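Local coordinates for protein endoglucanase EG-II (Hypocrea jecorina, PDB 3QR3) that hydrolyses internal beta-1,4-glucosidic bonds of cellulose as an endoglucanase, through a TIM-barrel catalytic domain of glycoside hydrolase family 5, at residues G240-L245 against Q278-N283; Q271-Q276 against T318-S323. All blocks are in the same frame, centred on the assembly; numbering follows the deposited sequence. Where two conformers were deposited one is given.

Interaction 1 (G240-L245 against Q278-N283)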
loop_
_atom_site.group_PDB
_atom_site.type_symbol
_atom_site.label_atom_id
_atom_site.label_comp_id
_atom_site.label_asym_id
_atom_site.label_seq_id
_atom_site.Cartn_x
_atom_site.Cartn_y
_atom_site.Cartn_z
ATOM N N GLY A 240 15.104 -13.910 -7.939
ATOM C CA GLY A 240 14.739 -12.964 -8.975
ATOM C C GLY A 240 14.499 -11.541 -8.509
ATOM O O GLY A 240 14.609 -10.609 -9.300
ATOM N N ALA A 241 14.177 -11.351 -7.234
ATOM C CA ALA A 241 13.850 -10.010 -6.775
ATOM C C ALA A 241 14.476 -9.618 -5.442
ATOM O O ALA A 241 15.212 -8.639 -5.359
ATOM C CB ALA A 241 12.345 -9.829 -6.726
ATOM N N PHE A 242 14.182 -10.373 -4.391
ATOM C CA PHE A 242 14.480 -9.870 -3.056
ATOM C C PHE A 242 15.939 -10.005 -2.603
ATOM O O PHE A 242 16.386 -9.242 -1.760
ATOM C CB PHE A 242 13.507 -10.450 -2.034
ATOM C CG PHE A 242 12.082 -9.993 -2.243
ATOM C CD1 PHE A 242 11.747 -8.652 -2.100
ATOM C CD2 PHE A 242 11.087 -10.898 -2.598
ATOM C CE1 PHE A 242 10.442 -8.212 -2.300
ATOM C CE2 PHE A 242 9.770 -10.473 -2.798
ATOM C CZ PHE A 242 9.449 -9.125 -2.644
ATOM N N SER A 243 16.676 -10.965 -3.154
ATOM C CA SER A 243 18.108 -11.061 -2.851
ATOM C C SER A 243 18.887 -9.888 -3.476
ATOM O O SER A 243 19.567 -9.146 -2.760
ATOM C CB SER A 243 18.695 -12.424 -3.264
ATOM O OG SER A 243 20.094 -12.482 -2.972
ATOM N N PRO A 244 18.774 -9.698 -4.805
ATOM C CA PRO A 244 19.444 -8.550 -5.434
ATOM C C PRO A 244 19.002 -7.228 -4.815
ATOM O O PRO A 244 19.807 -6.307 -4.683
ATOM C CB PRO A 244 18.968 -8.606 -6.885
ATOM C CG PRO A 244 18.510 -9.994 -7.103
ATOM C CD PRO A 244 18.077 -10.547 -5.783
ATOM N N LEU A 245 17.729 -7.117 -4.448
ATOM C CA LEU A 245 17.253 -5.870 -3.857
ATOM C C LEU A 245 17.867 -5.650 -2.472
ATOM O O LEU A 245 18.302 -4.550 -2.148
ATOM C CB LEU A 245 15.720 -5.837 -3.788
ATOM C CG LEU A 245 15.090 -4.564 -3.220
ATOM C CD1 LEU A 245 15.639 -3.308 -3.919
ATOM C CD2 LEU A 245 13.574 -4.632 -3.350
ATOM N N GLN A 278 10.071 -15.556 5.001
ATOM C CA GLN A 278 11.219 -15.919 5.810
ATOM C C GLN A 278 12.444 -15.122 5.357
ATOM O O GLN A 278 13.214 -14.634 6.184
ATOM C CB GLN A 278 11.508 -17.418 5.743
ATOM C CG GLN A 278 12.733 -17.800 6.570
ATOM C CD GLN A 278 13.184 -19.231 6.342
ATOM O OE1 GLN A 278 13.762 -19.854 7.232
ATOM N NE2 GLN A 278 12.927 -19.757 5.146
ATOM N N TYR A 279 12.607 -14.982 4.045
ATOM C CA TYR A 279 13.749 -14.246 3.518
ATOM C C TYR A 279 13.679 -12.768 3.891
ATOM O O TYR A 279 14.700 -12.146 4.191
ATOM C CB TYR A 279 13.908 -14.430 2.003
ATOM C CG TYR A 279 15.199 -13.801 1.493
ATOM C CD1 TYR A 279 16.414 -14.472 1.606
ATOM C CD2 TYR A 279 15.201 -12.530 0.924
ATOM C CE1 TYR A 279 17.601 -13.895 1.160
ATOM C CE2 TYR A 279 16.383 -11.943 0.470
ATOM C CZ TYR A 279 17.579 -12.635 0.596
ATOM O OH TYR A 279 18.743 -12.064 0.153
ATOM N N LEU A 280 12.480 -12.196 3.872
ATOM C CA LEU A 280 12.330 -10.809 4.288
ATOM C C LEU A 280 12.688 -10.675 5.761
ATOM O O LEU A 280 13.391 -9.742 6.160
ATOM C CB LEU A 280 10.910 -10.303 4.039
ATOM C CG LEU A 280 10.458 -10.267 2.576
ATOM C CD1 LEU A 280 9.016 -9.758 2.490
ATOM C CD2 LEU A 280 11.403 -9.427 1.736
ATOM N N ASN A 281 12.206 -11.608 6.571
ATOM C CA ASN A 281 12.510 -11.587 8.001
ATOM C C ASN A 281 14.009 -11.752 8.300
ATOM O O ASN A 281 14.508 -11.195 9.272
ATOM C CB ASN A 281 11.703 -12.650 8.741
ATOM C CG ASN A 281 10.260 -12.227 8.987
ATOM O OD1 ASN A 281 9.951 -11.031 9.092
ATOM N ND2 ASN A 281 9.374 -13.208 9.097
ATOM N N GLN A 282 14.712 -12.517 7.472
ATOM C CA GLN A 282 16.167 -12.679 7.627
ATOM C C GLN A 282 16.954 -11.499 7.076
ATOM O O GLN A 282 18.189 -11.470 7.174
ATOM C CB GLN A 282 16.637 -13.959 6.942
ATOM C CG GLN A 282 16.133 -15.223 7.635
ATOM C CD GLN A 282 16.445 -16.484 6.858
ATOM O OE1 GLN A 282 16.683 -16.444 5.653
ATOM N NE2 GLN A 282 16.426 -17.615 7.544
ATOM N N ASN A 283 16.241 -10.543 6.474
ATOM C CA ASN A 283 16.859 -9.327 5.956
ATOM C C ASN A 283 16.122 -8.096 6.453
ATOM O O ASN A 283 15.812 -7.183 5.677
ATOM C CB ASN A 283 16.889 -9.350 4.424
ATOM C CG ASN A 283 17.886 -10.358 3.882
ATOM O OD1 ASN A 283 19.049 -10.021 3.622
ATOM N ND2 ASN A 283 17.445 -11.608 3.727
HETATM O O HOH W 1 21.307 -10.585 -0.876
#
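Leu280 and Phe242 make the apolar half of this contact between neighbouring outer helices of the TIM barrel. Methyl CD2 of Leu280 sits over one face of the Phe242 ring, a CH-pi contact 4.2 Å from the ring centroid and 23° off its normal, displaced toward the CD1 rim. Leu258 of strand 256-261 touches both side chains, which places the pair on the barrel wall.

Tyr279 works closer to the surface. A chi1 of -173° swings its ring away from its own backbone N and across to helix 238-251. There Tyr279 CD2 packs against CB of Phe242 at 4.0 Å, while Tyr279 CE2 turns an edge to the Phe242 carbonyl, 3.5 Å from O, an oxygen that accepts its hydrogen bond from Tyr287 OH. Tyr279 OH ends 3.2 Å from CA of Ser243.

The polar links run through a water, which donates to Ser243 O at 2.9 Å and also hydrogen-bonds Ser243 OG and Tyr279 OH. Behind the tyrosine, Asn283 ND2 lies over the ring centre, 3.2 Å above its plane, and gives a nearly straight bond (174°) to Tyr279 O.

With an alanine here the bridging water would probably lose one partner, and Asn283 ND2 the ring face it lies over. The two helices are thus joined by dispersion packing on the barrel side and by a water between polar groups on the outer side.

Interaction 2 (Q271-Q276 against T318-S323); sequences QDMCQQ and TSLVSS
Met273 and Leu320 meet where helix 267-281 faces the short C-terminal helix 319-325, and their side chains cross at about a right angle. One methyl of the leucine, CD1, makes the closest touch: it lies 3.8 Å from CB of Met273 and 4.1 Å from CG, so it meets the root of the methionine, not its sulfur. With CG anti to the backbone N (chi1 177°), Met273 starts out toward the other helix, then bends at both chi2 and chi3. The bends keep SD and CE off CD1, and Met273 CE passes alongside the other methyl, Leu320 CD2, at 4.4 Å.

Beside this apolar pair, Cys274 SG comes 3.4 Å from the backbone O of Ser323. The disulfide from Cys274 to Cys324, the residue after Ser323, probably sets this approach by drawing the neighbouring carbonyl against the sulfur.

One layer farther out, the short helix is braced by its own polar groups. Ser319 O takes two hydrogen bonds, from Ser323 N and from Ser323 OG, each at 2.8 Å and arriving from opposite faces of the carbonyl plane. The hydroxyl is thus tied back into its own helix. At the start of the helix Thr318 occupies the N-cap position, and Asn265 OD1, from the loop before helix 267-281, hydrogen-bonds both Thr318 OG1 and Leu320 N. On the other helix, Met273 also rests on Thr261 of strand 256-261, while Cys269 adds to the packing round Leu320.

Across the two segments, then, the noncovalent contact is small, split between a methyl packed on a methionine and a sulfur against a carbonyl, and the adjoining disulfide supplies a covalent tether that fixes the C-terminal helix to the outside of the barrel.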
loop_
_atom_site.group_PDB
_atom_site.type_symbol
_atom_site.label_atom_id
_atom_site.label_comp_id
_atom_site.label_asym_id
_atom_site.label_seq_id
_atom_site.Cartn_x
_atom_site.Cartn_y
_atom_site.Cartn_z
ATOM N N GLN A 271 3.677 -22.775 0.704
ATOM C CA GLN A 271 5.112 -23.030 0.656
ATOM C C GLN A 271 5.897 -21.806 0.183
ATOM O O GLN A 271 6.810 -21.357 0.875
ATOM C CB GLN A 271 5.455 -24.252 -0.204
ATOM C CG GLN A 271 6.966 -24.452 -0.365
ATOM C CD GLN A 271 7.339 -25.783 -0.999
ATOM O OE1 GLN A 271 8.451 -25.952 -1.504
ATOM N NE2 GLN A 271 6.412 -26.730 -0.975
ATOM N N ASP A 272 5.538 -21.258 -0.978
ATOM C CA ASP A 272 6.284 -20.145 -1.567
ATOM C C ASP A 272 6.192 -18.842 -0.778
ATOM O O ASP A 272 7.179 -18.117 -0.646
ATOM C CB ASP A 272 5.862 -19.910 -3.022
ATOM C CG ASP A 272 6.307 -21.031 -3.949
ATOM O OD1 ASP A 272 7.027 -21.942 -3.485
ATOM O OD2 ASP A 272 5.937 -21.002 -5.145
ATOM N N MET A 273 5.013 -18.533 -0.259
ATOM C CA MET A 273 4.856 -17.306 0.507
ATOM C C MET A 273 5.647 -17.378 1.799
ATOM O O MET A 273 6.207 -16.380 2.248
ATOM C CB MET A 273 3.392 -17.016 0.815
ATOM C CG MET A 273 3.197 -15.775 1.678
ATOM S SD MET A 273 3.755 -14.265 0.845
ATOM C CE MET A 273 2.480 -14.048 -0.397
ATOM N N CYS A 274 5.690 -18.558 2.409
ATOM C CA CYS A 274 6.403 -18.680 3.664
ATOM C C CYS A 274 7.910 -18.550 3.430
ATOM O O CYS A 274 8.601 -17.946 4.232
ATOM C CB CYS A 274 6.023 -19.963 4.411
ATOM S SG CYS A 274 4.362 -19.853 5.196
ATOM N N GLN A 275 8.402 -19.094 2.321
ATOM C CA GLN A 275 9.798 -18.899 1.932
ATOM C C GLN A 275 10.090 -17.423 1.691
ATOM O O GLN A 275 11.115 -16.913 2.123
ATOM C CB GLN A 275 10.138 -19.720 0.684
ATOM C CG GLN A 275 10.139 -21.216 0.959
ATOM C CD GLN A 275 10.296 -22.056 -0.288
ATOM O OE1 GLN A 275 10.257 -21.550 -1.410
ATOM N NE2 GLN A 275 10.463 -23.359 -0.097
ATOM N N GLN A 276 9.175 -16.738 1.010
ATOM C CA GLN A 276 9.365 -15.329 0.715
ATOM C C GLN A 276 9.456 -14.520 2.004
ATOM O O GLN A 276 10.381 -13.727 2.191
ATOM C CB GLN A 276 8.221 -14.788 -0.152
ATOM C CG GLN A 276 8.483 -13.352 -0.630
ATOM C CD GLN A 276 7.299 -12.757 -1.361
ATOM O OE1 GLN A 276 6.322 -12.325 -0.745
ATOM N NE2 GLN A 276 7.380 -12.723 -2.679
ATOM N N THR A 318 -7.937 -17.021 6.674
ATOM C CA THR A 318 -7.728 -17.890 5.522
ATOM C C THR A 318 -6.451 -18.687 5.767
ATOM O O THR A 318 -5.681 -18.363 6.665
ATOM C CB THR A 318 -7.641 -17.090 4.192
ATOM O OG1 THR A 318 -6.374 -16.421 4.099
ATOM C CG2 THR A 318 -8.769 -16.074 4.110
ATOM N N SER A 319 -6.223 -19.733 4.987
ATOM C CA SER A 319 -5.067 -20.580 5.235
ATOM C C SER A 319 -3.727 -19.864 4.974
ATOM O O SER A 319 -2.747 -20.085 5.695
ATOM C CB SER A 319 -5.168 -21.895 4.449
ATOM O OG SER A 319 -5.276 -21.661 3.060
ATOM N N LEU A 320 -3.679 -18.993 3.974
ATOM C CA LEU A 320 -2.424 -18.300 3.679
ATOM C C LEU A 320 -2.076 -17.308 4.787
ATOM O O LEU A 320 -0.921 -17.208 5.205
ATOM C CB LEU A 320 -2.469 -17.598 2.315
ATOM C CG LEU A 320 -1.110 -17.047 1.858
ATOM C CD1 LEU A 320 -0.171 -18.177 1.491
ATOM C CD2 LEU A 320 -1.260 -16.114 0.678
ATOM N N VAL A 321 -3.069 -16.569 5.269
ATOM C CA VAL A 321 -2.829 -15.640 6.372
ATOM C C VAL A 321 -2.376 -16.411 7.618
ATOM O O VAL A 321 -1.321 -16.122 8.201
ATOM C CB VAL A 321 -4.075 -14.812 6.701
ATOM C CG1 VAL A 321 -3.912 -14.103 8.045
ATOM C CG2 VAL A 321 -4.366 -13.801 5.577
ATOM N N SER A 322 -3.175 -17.404 8.004
ATOM C CA SER A 322 -2.912 -18.193 9.197
ATOM C C SER A 322 -1.545 -18.865 9.140
ATOM O O SER A 322 -0.787 -18.824 10.111
ATOM C CB SER A 322 -4.008 -19.245 9.389
ATOM O OG SER A 322 -3.673 -20.122 10.441
ATOM N N SER A 323 -1.229 -19.472 7.996
ATOM C CA SER A 323 0.015 -20.225 7.848
ATOM C C SER A 323 1.256 -19.359 7.584
ATOM O O SER A 323 2.352 -19.758 7.945
ATOM C CB SER A 323 -0.101 -21.252 6.711
ATOM O OG SER A 323 -1.246 -22.084 6.852
#

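Of the parts involved, helix 238-251 comes first along the chain from the N terminus; the chain then runs through strand 256-261 into helix 267-281, whose C-terminal end folds back on 240-245. Interaction 1 thereby closes a loop of one helix-strand-helix passage. Interaction 2 starts from 271-276, inside that loop, and closes beyond it at 318-323, after strand 287-296 and the small hairpin 309-310/315-316. The segments alternate, so the two loops cross rather than nest. Helix 267-281 serves both, and Phe242 joins them directly by packing against the side chain of Gln276. Together they link two successive outer helices of the barrel to the C-terminal helix 319-325.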